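Local atomic coordinates of fibronectin type III domain-containing protein (PDB entry 6P2K), a protein that probably hydrolyses xyloglucan-type beta-glucans as a family 74 glycoside hydrolase, this chain being its zinc-binding beta-propeller part. Residues I573-H576 with V582-F585; E621-A624 with V629-M632; Q556-L561 with G593-E598. All coordinates share one frame; numbering follows the deposited sequence.

Contact 1 (I573-H576 with V582-F585); sequences IAPH and VVFF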
loop_
_atom_site.group_PDB
_atom_site.type_symbol
_atom_site.label_atom_id
_atom_site.label_comp_id
_atom_site.label_asym_id
_atom_site.label_seq_id
_atom_site.Cartn_x
_atom_site.Cartn_y
_atom_site.Cartn_z
ATOM N N ILE B 573 -13.247 -13.098 36.548
ATOM C CA ILE B 573 -13.331 -14.398 35.895
ATOM C C ILE B 573 -11.952 -15.035 35.947
ATOM O O ILE B 573 -10.954 -14.400 35.584
ATOM C CB ILE B 573 -13.823 -14.276 34.444
ATOM C CG1 ILE B 573 -15.221 -13.655 34.403
ATOM C CG2 ILE B 573 -13.824 -15.635 33.769
ATOM C CD1 ILE B 573 -15.709 -13.358 32.994
ATOM N N ALA B 574 -11.893 -16.286 36.407
ATOM C CA ALA B 574 -10.641 -17.024 36.564
ATOM C C ALA B 574 -10.723 -18.307 35.749
ATOM O O ALA B 574 -11.163 -19.350 36.258
ATOM C CB ALA B 574 -10.362 -17.324 38.037
ATOM N N PRO B 575 -10.318 -18.277 34.481
ATOM C CA PRO B 575 -10.295 -19.510 33.690
ATOM C C PRO B 575 -9.258 -20.482 34.226
ATOM O O PRO B 575 -8.218 -20.088 34.760
ATOM C CB PRO B 575 -9.930 -19.028 32.279
ATOM C CG PRO B 575 -10.193 -17.545 32.289
ATOM C CD PRO B 575 -9.887 -17.112 33.693
ATOM N N HIS B 576 -9.564 -21.767 34.084
ATOM C CA HIS B 576 -8.693 -22.810 34.604
ATOM C C HIS B 576 -7.328 -22.731 33.919
ATOM O O HIS B 576 -7.255 -22.507 32.706
ATOM C CB HIS B 576 -9.337 -24.180 34.384
ATOM C CG HIS B 576 -8.671 -25.301 35.120
ATOM N ND1 HIS B 576 -7.431 -25.791 34.772
ATOM C CD2 HIS B 576 -9.086 -26.039 36.178
ATOM C CE1 HIS B 576 -7.106 -26.778 35.590
ATOM N NE2 HIS B 576 -8.094 -26.949 36.450
ATOM N N VAL B 582 -12.963 -25.465 31.765
ATOM C CA VAL B 582 -13.351 -25.133 33.130
ATOM C C VAL B 582 -13.071 -23.658 33.368
ATOM O O VAL B 582 -12.005 -23.155 32.996
ATOM C CB VAL B 582 -12.608 -25.999 34.168
ATOM C CG1 VAL B 582 -12.936 -25.538 35.579
ATOM C CG2 VAL B 582 -12.978 -27.464 33.994
ATOM N N VAL B 583 -14.031 -22.964 33.977
ATOM C CA VAL B 583 -13.905 -21.545 34.284
ATOM C C VAL B 583 -14.548 -21.278 35.639
ATOM O O VAL B 583 -15.581 -21.866 35.977
ATOM C CB VAL B 583 -14.537 -20.668 33.179
ATOM C CG1 VAL B 583 -16.043 -20.886 33.102
ATOM C CG2 VAL B 583 -14.214 -19.200 33.405
ATOM N N PHE B 584 -13.917 -20.409 36.423
ATOM C CA PHE B 584 -14.459 -19.940 37.688
ATOM C C PHE B 584 -14.719 -18.441 37.597
ATOM O O PHE B 584 -14.132 -17.741 36.769
ATOM C CB PHE B 584 -13.507 -20.215 38.863
ATOM C CG PHE B 584 -12.997 -21.626 38.926
ATOM C CD1 PHE B 584 -11.860 -22.000 38.225
ATOM C CD2 PHE B 584 -13.638 -22.572 39.706
ATOM C CE1 PHE B 584 -11.380 -23.296 38.290
ATOM C CE2 PHE B 584 -13.166 -23.873 39.772
ATOM C CZ PHE B 584 -12.035 -24.233 39.063
ATOM N N PHE B 585 -15.605 -17.953 38.461
ATOM C CA PHE B 585 -15.783 -16.515 38.606
ATOM C C PHE B 585 -16.442 -16.231 39.946
ATOM O O PHE B 585 -17.088 -17.099 40.540
ATOM C CB PHE B 585 -16.597 -15.909 37.451
ATOM C CG PHE B 585 -18.048 -16.319 37.422
ATOM C CD1 PHE B 585 -18.435 -17.508 36.827
ATOM C CD2 PHE B 585 -19.027 -15.492 37.947
ATOM C CE1 PHE B 585 -19.767 -17.877 36.777
ATOM C CE2 PHE B 585 -20.360 -15.858 37.904
ATOM C CZ PHE B 585 -20.729 -17.052 37.318
#
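Ile573-Pro575 and Val582-Phe585 run antiparallel, their axes 4.4 Å apart at closest approach and their directions 157° apart. Ala574 and Phe584 form the hydrogen-bonded pair: Ala574 N reaches Phe584 O at 2.7 Å, and Phe584 N returns to Ala574 O at 3.0 Å. Just past the strand end, His576 N gives a third backbone bond to Val582 O. Ile573 with Phe585 and Pro575 with Val583 are the non-hydrogen-bonded pairs. The two strands make a beta hairpin at one edge of an antiparallel sheet in the propeller, and Val583 and Phe585 bond onward to strand 593-599. On the face of Ile573, Pro575, Val583 and Phe585, methyl meets methyl where Ile573 CG2 lies 3.6 Å from Val583 CG2. With Val583 CG1 at chi1 65°, CG2 is left opposite the backbone N, where it meets Ile573 CG2 and also touches Pro575 CA; Met533 packs on the same face. On the other face the ring of Phe584 turns its edge to the Ala574 carbonyl, Ala574 O lying close to the ring plane, 3.4 Å from Phe584 CD1. His576 CB lies 3.7 Å from Val582 CB, while His576 ND1 bonds to Thr578 N in the turn between the strands.

Contact 2 (E621-A624 with V629-M632); sequences EAWA and VYLM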
loop_
_atom_site.group_PDB
_atom_site.type_symbol
_atom_site.label_atom_id
_atom_site.label_comp_id
_atom_site.label_asym_id
_atom_site.label_seq_id
_atom_site.Cartn_x
_atom_site.Cartn_y
_atom_site.Cartn_z
ATOM N N GLU B 621 -9.132 -16.400 42.030
ATOM C CA GLU B 621 -7.976 -16.631 41.175
ATOM C C GLU B 621 -7.693 -18.123 41.111
ATOM O O GLU B 621 -7.749 -18.815 42.131
ATOM C CB GLU B 621 -6.730 -15.896 41.691
ATOM C CG GLU B 621 -5.514 -15.979 40.768
ATOM C CD GLU B 621 -5.349 -14.756 39.884
ATOM O OE1 GLU B 621 -4.532 -13.878 40.246
ATOM O OE2 GLU B 621 -6.026 -14.675 38.834
ATOM N N ALA B 622 -7.379 -18.609 39.913
ATOM C CA ALA B 622 -7.022 -20.004 39.697
ATOM C C ALA B 622 -5.682 -20.062 38.982
ATOM O O ALA B 622 -5.485 -19.375 37.975
ATOM C CB ALA B 622 -8.096 -20.733 38.882
ATOM N N TRP B 623 -4.765 -20.873 39.501
ATOM C CA TRP B 623 -3.440 -20.992 38.906
ATOM C C TRP B 623 -2.840 -22.334 39.303
ATOM O O TRP B 623 -3.339 -23.021 40.197
ATOM C CB TRP B 623 -2.539 -19.824 39.321
ATOM C CG TRP B 623 -1.959 -19.929 40.700
ATOM C CD1 TRP B 623 -0.714 -20.376 41.029
ATOM C CD2 TRP B 623 -2.593 -19.560 41.933
ATOM N NE1 TRP B 623 -0.533 -20.315 42.389
ATOM C CE2 TRP B 623 -1.671 -19.817 42.968
ATOM C CE3 TRP B 623 -3.850 -19.040 42.263
ATOM C CZ2 TRP B 623 -1.966 -19.574 44.312
ATOM C CZ3 TRP B 623 -4.143 -18.801 43.597
ATOM C CH2 TRP B 623 -3.203 -19.070 44.605
ATOM N N ALA B 624 -1.759 -22.698 38.615
ATOM C CA ALA B 624 -1.087 -23.975 38.804
ATOM C C ALA B 624 0.350 -23.748 39.248
ATOM O O ALA B 624 1.021 -22.825 38.772
ATOM C CB ALA B 624 -1.101 -24.806 37.516
ATOM N N VAL B 629 -3.336 -27.364 41.398
ATOM C CA VAL B 629 -4.168 -26.272 40.913
ATOM C C VAL B 629 -4.766 -25.576 42.126
ATOM O O VAL B 629 -5.462 -26.202 42.934
ATOM C CB VAL B 629 -5.263 -26.772 39.960
ATOM C CG1 VAL B 629 -6.210 -25.634 39.608
ATOM C CG2 VAL B 629 -4.639 -27.348 38.703
ATOM N N TYR B 630 -4.479 -24.288 42.266
ATOM C CA TYR B 630 -4.930 -23.501 43.402
ATOM C C TYR B 630 -6.126 -22.649 43.003
ATOM O O TYR B 630 -6.154 -22.075 41.910
ATOM C CB TYR B 630 -3.798 -22.610 43.921
ATOM C CG TYR B 630 -2.666 -23.384 44.560
ATOM C CD1 TYR B 630 -2.737 -23.785 45.888
ATOM C CD2 TYR B 630 -1.533 -23.721 43.832
ATOM C CE1 TYR B 630 -1.708 -24.497 46.476
ATOM C CE2 TYR B 630 -0.499 -24.432 44.410
ATOM C CZ TYR B 630 -0.592 -24.818 45.735
ATOM O OH TYR B 630 0.430 -25.528 46.321
ATOM N N LEU B 631 -7.116 -22.579 43.890
ATOM C CA LEU B 631 -8.284 -21.726 43.711
ATOM C C LEU B 631 -8.427 -20.871 44.959
ATOM O O LEU B 631 -8.666 -21.400 46.050
ATOM C CB LEU B 631 -9.547 -22.558 43.469
ATOM C CG LEU B 631 -10.814 -21.814 43.044
ATOM C CD1 LEU B 631 -10.661 -21.237 41.640
ATOM C CD2 LEU B 631 -12.022 -22.737 43.115
ATOM N N MET B 632 -8.277 -19.558 44.800
ATOM C CA MET B 632 -8.172 -18.632 45.920
ATOM C C MET B 632 -9.269 -17.582 45.827
ATOM O O MET B 632 -9.459 -16.960 44.775
ATOM C CB MET B 632 -6.791 -17.972 45.937
ATOM C CG MET B 632 -6.526 -17.078 47.131
ATOM S SD MET B 632 -6.919 -15.341 46.818
ATOM C CE MET B 632 -5.612 -14.905 45.672
#
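A beta hairpin of strands 618-625 and 628-634, at the edge of a four-stranded propeller sheet, pairs Glu621 with Met632 and Trp623 with Tyr630 as hydrogen-bonded pairs. Each pair is closed by two backbone bonds; the shortest, from Tyr630 N to Trp623 O, is 2.7 Å and close to linear at 167°. The indole of Trp623 lies across the next strand, its CG set between backbone N and carbonyl carbon (chi1 78°). This lays the six-membered ring over Tyr630 CB, which sits 3.5 Å from the ring centroid in a CH-pi contact. The phenol continues past the indole, the two planes only 22° apart but slid until they barely overlap. Met632 CB meets the indole rim in plane, 3.6 Å from Trp623 CZ3. A leucine in place of Trp623 would probably uncover Tyr630 CB and leave Gly700 O without the indole N-H that now binds it. On the reverse face Ala622 CB touches Leu631 CD1 at 3.8 Å, and both side chains pack on Phe584. Glu621 OE2 forms a salt bridge with Lys572 NZ, and OE1 accepts a hydrogen bond from Gly698 N. Cross-strand side-chain contact is thus apolar, while the polar ends of Glu621 and Trp623 tie the hairpin to neighbouring parts.

Contact 3 (Q556-L561 with G593-E598); sequences QIYEGL and GVWRGE. With ZN (zinc ion), chain P.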
loop_
_atom_site.group_PDB
_atom_site.type_symbol
_atom_site.label_atom_id
_atom_site.label_comp_id
_atom_site.label_asym_id
_atom_site.label_seq_id
_atom_site.Cartn_x
_atom_site.Cartn_y
_atom_site.Cartn_z
ATOM N N GLN B 556 -22.964 -17.710 23.969
ATOM C CA GLN B 556 -23.456 -17.671 25.339
ATOM C C GLN B 556 -23.230 -19.027 25.992
ATOM O O GLN B 556 -23.594 -20.064 25.430
ATOM C CB GLN B 556 -24.941 -17.310 25.381
ATOM C CG GLN B 556 -25.466 -17.106 26.795
ATOM C CD GLN B 556 -26.951 -16.803 26.838
ATOM O OE1 GLN B 556 -27.415 -15.831 26.247
ATOM N NE2 GLN B 556 -27.704 -17.638 27.544
ATOM N N ILE B 557 -22.624 -19.025 27.177
ATOM C CA ILE B 557 -22.406 -20.258 27.925
ATOM C C ILE B 557 -23.142 -20.289 29.255
ATOM O O ILE B 557 -23.189 -21.353 29.889
ATOM C CB ILE B 557 -20.900 -20.536 28.142
ATOM C CG1 ILE B 557 -20.286 -19.547 29.130
ATOM C CG2 ILE B 557 -20.153 -20.477 26.816
ATOM C CD1 ILE B 557 -18.807 -19.797 29.369
ATOM N N TYR B 558 -23.740 -19.181 29.693
ATOM C CA TYR B 558 -24.462 -19.161 30.961
ATOM C C TYR B 558 -25.483 -18.029 30.950
ATOM O O TYR B 558 -25.120 -16.879 30.692
ATOM C CB TYR B 558 -23.489 -18.991 32.135
ATOM C CG TYR B 558 -24.165 -18.895 33.486
ATOM C CD1 TYR B 558 -24.660 -20.031 34.118
ATOM C CD2 TYR B 558 -24.313 -17.667 34.128
ATOM C CE1 TYR B 558 -25.282 -19.950 35.354
ATOM C CE2 TYR B 558 -24.931 -17.575 35.365
ATOM C CZ TYR B 558 -25.412 -18.721 35.971
ATOM O OH TYR B 558 -26.029 -18.648 37.195
ATOM N N GLU B 559 -26.750 -18.350 31.228
ATOM C CA GLU B 559 -27.773 -17.323 31.407
ATOM C C GLU B 559 -27.756 -16.849 32.852
ATOM O O GLU B 559 -27.760 -17.663 33.782
ATOM C CB GLU B 559 -29.178 -17.817 31.033
ATOM C CG GLU B 559 -29.782 -18.967 31.885
ATOM C CD GLU B 559 -30.611 -18.532 33.116
ATOM O OE1 GLU B 559 -30.992 -19.416 33.907
ATOM O OE2 GLU B 559 -30.887 -17.332 33.326
ATOM N N GLY B 560 -27.724 -15.533 33.032
ATOM C CA GLY B 560 -27.773 -14.939 34.350
ATOM C C GLY B 560 -28.894 -13.926 34.448
ATOM O O GLY B 560 -28.690 -12.795 34.898
ATOM N N LEU B 561 -30.084 -14.326 34.013
ATOM C CA LEU B 561 -31.247 -13.450 33.961
ATOM C C LEU B 561 -32.162 -13.618 35.160
ATOM O O LEU B 561 -33.190 -12.938 35.241
ATOM C CB LEU B 561 -32.043 -13.728 32.686
ATOM C CG LEU B 561 -31.296 -13.475 31.382
ATOM C CD1 LEU B 561 -32.070 -14.056 30.209
ATOM C CD2 LEU B 561 -31.081 -11.983 31.204
ATOM N N GLY B 593 -21.107 -15.588 45.174
ATOM C CA GLY B 593 -20.130 -16.585 45.554
ATOM C C GLY B 593 -19.228 -16.956 44.400
ATOM O O GLY B 593 -19.294 -16.391 43.309
ATOM N N VAL B 594 -18.359 -17.926 44.663
ATOM C CA VAL B 594 -17.499 -18.480 43.622
ATOM C C VAL B 594 -18.291 -19.528 42.851
ATOM O O VAL B 594 -18.815 -20.482 43.434
ATOM C CB VAL B 594 -16.215 -19.080 44.213
ATOM C CG1 VAL B 594 -15.337 -19.636 43.100
ATOM C CG2 VAL B 594 -15.463 -18.032 45.018
ATOM N N TRP B 595 -18.392 -19.342 41.541
ATOM C CA TRP B 595 -19.093 -20.265 40.664
ATOM C C TRP B 595 -18.085 -20.993 39.782
ATOM O O TRP B 595 -17.006 -20.472 39.488
ATOM C CB TRP B 595 -20.112 -19.518 39.794
ATOM C CG TRP B 595 -21.402 -19.225 40.493
ATOM C CD1 TRP B 595 -21.599 -18.346 41.516
ATOM C CD2 TRP B 595 -22.681 -19.808 40.210
ATOM N NE1 TRP B 595 -22.923 -18.348 41.892
ATOM C CE2 TRP B 595 -23.608 -19.236 41.107
ATOM C CE3 TRP B 595 -23.132 -20.755 39.283
ATOM C CZ2 TRP B 595 -24.958 -19.587 41.111
ATOM C CZ3 TRP B 595 -24.473 -21.102 39.287
ATOM C CH2 TRP B 595 -25.371 -20.518 40.194
ATOM N N ARG B 596 -18.442 -22.203 39.363
ATOM C CA ARG B 596 -17.590 -23.001 38.491
ATOM C C ARG B 596 -18.411 -23.525 37.325
ATOM O O ARG B 596 -19.476 -24.117 37.529
ATOM C CB ARG B 596 -16.954 -24.164 39.248
ATOM C CG ARG B 596 -16.167 -25.123 38.372
ATOM C CD ARG B 596 -15.827 -26.378 39.166
ATOM N NE ARG B 596 -14.990 -27.327 38.440
ATOM C CZ ARG B 596 -15.455 -28.282 37.639
ATOM N NH1 ARG B 596 -16.762 -28.415 37.445
ATOM N NH2 ARG B 596 -14.614 -29.107 37.032
ATOM N N GLY B 597 -17.921 -23.301 36.112
ATOM C CA GLY B 597 -18.560 -23.789 34.900
ATOM C C GLY B 597 -17.687 -24.835 34.232
ATOM O O GLY B 597 -16.460 -24.700 34.196
ATOM N N GLU B 598 -18.328 -25.876 33.703
ATOM C CA GLU B 598 -17.630 -26.976 33.053
ATOM C C GLU B 598 -18.299 -27.269 31.720
ATOM O O GLU B 598 -19.498 -27.566 31.677
ATOM C CB GLU B 598 -17.625 -28.225 33.937
ATOM C CG GLU B 598 -16.831 -29.382 33.362
ATOM C CD GLU B 598 -16.910 -30.624 34.227
ATOM O OE1 GLU B 598 -17.751 -31.504 33.940
ATOM O OE2 GLU B 598 -16.133 -30.714 35.201
HETATM ZN ZN ZN P . -31.758 -18.069 35.203
HETATM O O HOH W 1 -32.636 -19.644 36.234
#
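Tyr558 and Trp595 alone bridge these segments, whose backbones stay well apart: the nearest CA atoms, those of Tyr558 and Gly597, are 8.5 Å from each other. The phenol oxygen reaches over one face of the indole, Tyr558 OH lying 3.6 Å from both Trp595 CZ3 and CH2. The ring planes meet obliquely, at 56°. Tyr558 CG stands opposite the backbone N (chi1 177°), which carries the hydroxyl across to the tryptophan; there it also hydrogen-bonds Ala567 N, fixing its reach. Trp595 NE1 is held by Val591 O, and Phe585 and Phe607 add further rings to the cluster. Away from this compact spot the segments diverge into polar, more open chemistry. Glu559 chelates a zinc ion through both carboxylate oxygens, OE1 at 2.0 Å and OE2 at 2.2 Å. A water, its O 2.1 Å from the zinc, Asp562 and Asp566 also bind the metal. Leu561 N bonds to Glu559 OE2, helping to orient the carboxylate. On strand 593-599 itself, Arg596 NH1 and NH2 both grip Glu598 OE2 in a salt bridge, 2.9 Å from NH2. Strand 555-559 closes one propeller sheet, with a classic beta bulge at Ile557 and Tyr558 opposite Met533 of strand 532-536, whereas strand 593-599 lies inside the next sheet, between strands 582-588 and 605-615.

Contacts 1 and 2 are each a two-stranded hairpin knit by backbone hydrogen bonds; contact 3 instead joins neighbouring sheets through one aromatic pair. Contact 1 is wholly buried and mainly apolar, whereas contacts 2 and 3 are partly buried and carry polar groups at their margins. Contact 1 shares its sheet with 593-598 of contact 3: Val583 O and Phe585 O probably accept hydrogen bonds from Gly597 N and Trp595 N. Contact 2 belongs to the following sheet and meets contact 1 by side chains, Phe584 CG lying 3.6 Å from Leu631 CD1. Contact 1 lies between the others, its centre about 9 Å from that of contact 2 and about 10 Å from that of contact 3, while theirs are about 18 Å apart; zinc is bound directly only in contact 3.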